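PDB 2QW5: xylose isomerase-like TIM barrel from Anabaena variabilis ATCC 29413, which probably acts as a zinc-dependent isomerase or epimerase on sugars or sugar phosphates, binding d-xylose close to its metal ion. Local coordinates for the interface of chains A and B. Numbering follows the deposited sequence. Chains: chain A/B, Xylose isomerase-like TIM barrel.

The interface of chains A and B. Residues chain A 147, 151, 187, 190-191, 194; chain B 293-294, 296.
B:Thr296 reaches into a recess of chain A and gives its hydroxyl OG1 to the side-chain carbonyl OD1 of A:Asn194, 2.7 Å away. The two side chains approach from opposite directions, and the hydroxyl sits above the amide plane of A:Asn194, off its lone pairs. That amide is fixed from its other end within chain A: ND2 donates to the backbone O of A:Thr190 at 3.0 Å, with the acceptor nearly in the amide plane. With A:Asn194 cut back to an alanine, the hydroxyl of B:Thr296 is likely to lose this acceptor and the carbonyl of A:Thr190 this amide donor.

The second polar link runs from the imidazole ND1 of A:His187 to the backbone O of B:Arg294, 2.7 Å apart and bent to 137° at the hydrogen. ND1 stands above the carbonyl plane, not on a lone pair, and O is tilted out of the imidazole plane. A chi1 of 67°, with CG between the backbone N and carbonyl carbon, brings ND1 to this loop carbonyl; the carbonyl O of B:Leu293 also lies 3.1 Å from ND1.

Apolar contacts line the side of the loop away from A:His187 and A:Asn194. CA of B:Arg294 sits over one face of the six-membered ring of A:Trp147, offset toward its rim, as a CH-pi contact 3.9 Å from the centroid, while CB and CG pass close to CH2. Methyl CG2 of B:Thr296 meets the indole at its edge, in plane, and lies 3.6 Å from CD2 of A:Leu151, whose side chain runs alongside.

Chain B contributes a loop following helix 287-290. Chain A receives it between the start of helix 148-176 and the loop linking strand 179-182 to helix 196-203. This patch recurs with the chains exchanged in a two-fold interface between TIM barrels; the deposited assembly holds four copies, and the structure alone does not show whether this contact forms in solution.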
# COMPACT_ATOMS: atom_id res chain seq x y z
N TRP A 147 -13.08 -8.18 6.12
CA TRP A 147 -13.94 -8.70 5.05
C TRP A 147 -14.99 -9.71 5.52
O TRP A 147 -15.01 -10.08 6.70
CB TRP A 147 -13.02 -9.40 4.02
CG TRP A 147 -12.04 -8.54 3.33
CD1 TRP A 147 -10.68 -8.57 3.47
CD2 TRP A 147 -12.31 -7.52 2.38
NE1 TRP A 147 -10.09 -7.61 2.67
CE2 TRP A 147 -11.08 -6.97 1.97
CE3 TRP A 147 -13.48 -7.03 1.81
CZ2 TRP A 147 -10.99 -5.93 1.03
CZ3 TRP A 147 -13.40 -6.03 0.87
CH2 TRP A 147 -12.16 -5.48 0.51
N LEU A 151 -16.76 -8.25 8.30
CA LEU A 151 -17.20 -6.99 7.71
C LEU A 151 -18.72 -6.79 7.85
O LEU A 151 -19.17 -5.69 8.20
CB LEU A 151 -16.81 -6.87 6.21
CG LEU A 151 -17.28 -5.62 5.51
CD1 LEU A 151 -16.75 -4.35 6.23
CD2 LEU A 151 -16.83 -5.67 4.03
N HIS A 187 -18.97 -4.49 -4.57
CA HIS A 187 -17.90 -4.84 -3.61
C HIS A 187 -16.49 -4.48 -4.12
O HIS A 187 -15.60 -4.23 -3.33
CB HIS A 187 -17.92 -6.34 -3.31
CG HIS A 187 -17.52 -7.19 -4.49
ND1 HIS A 187 -16.24 -7.67 -4.66
CD2 HIS A 187 -18.21 -7.57 -5.59
CE1 HIS A 187 -16.18 -8.35 -5.79
NE2 HIS A 187 -17.36 -8.30 -6.38
N THR A 190 -16.43 -0.57 -2.97
CA THR A 190 -16.76 -0.00 -1.66
C THR A 190 -17.24 -1.13 -0.75
O THR A 190 -17.70 -2.11 -1.28
CB THR A 190 -17.83 1.13 -1.86
OG1 THR A 190 -17.77 2.06 -0.76
CG2 THR A 190 -19.23 0.60 -2.08
N PRO A 191 -17.11 -1.00 0.59
CA PRO A 191 -17.52 -2.10 1.50
C PRO A 191 -19.00 -2.39 1.62
O PRO A 191 -19.38 -3.54 1.93
CB PRO A 191 -16.94 -1.66 2.84
CG PRO A 191 -16.90 -0.20 2.74
CD PRO A 191 -16.48 0.09 1.35
N ASN A 194 -23.64 -3.05 -1.01
CA ASN A 194 -23.28 -3.56 -2.34
C ASN A 194 -24.47 -4.01 -3.19
O ASN A 194 -24.45 -3.84 -4.43
CB ASN A 194 -22.26 -4.72 -2.25
CG ASN A 194 -21.00 -4.37 -1.47
OD1 ASN A 194 -20.64 -5.10 -0.54
ND2 ASN A 194 -20.38 -3.25 -1.80
N LEU B 293 -10.11 -10.55 -4.10
CA LEU B 293 -11.44 -10.41 -4.75
C LEU B 293 -12.39 -9.44 -4.03
O LEU B 293 -13.54 -9.28 -4.46
CB LEU B 293 -12.08 -11.77 -4.96
CG LEU B 293 -11.30 -12.80 -5.81
CD1 LEU B 293 -12.17 -13.96 -6.12
CD2 LEU B 293 -10.77 -12.21 -7.10
N ARG B 294 -11.94 -8.81 -2.93
CA ARG B 294 -12.73 -7.80 -2.17
C ARG B 294 -14.08 -8.37 -1.81
O ARG B 294 -15.12 -7.84 -2.16
CB ARG B 294 -12.81 -6.48 -2.97
CG ARG B 294 -11.41 -5.88 -3.13
CD ARG B 294 -11.46 -4.58 -3.87
NE ARG B 294 -10.19 -3.89 -3.76
CZ ARG B 294 -9.86 -2.74 -4.35
NH1 ARG B 294 -10.67 -2.13 -5.20
NH2 ARG B 294 -8.67 -2.22 -4.09
N THR B 296 -16.96 -9.01 0.32
CA THR B 296 -17.75 -8.46 1.40
C THR B 296 -18.83 -9.49 1.83
O THR B 296 -19.37 -9.39 2.93
CB THR B 296 -18.41 -7.15 1.00
OG1 THR B 296 -19.38 -7.43 0.00
CG2 THR B 296 -17.36 -6.08 0.45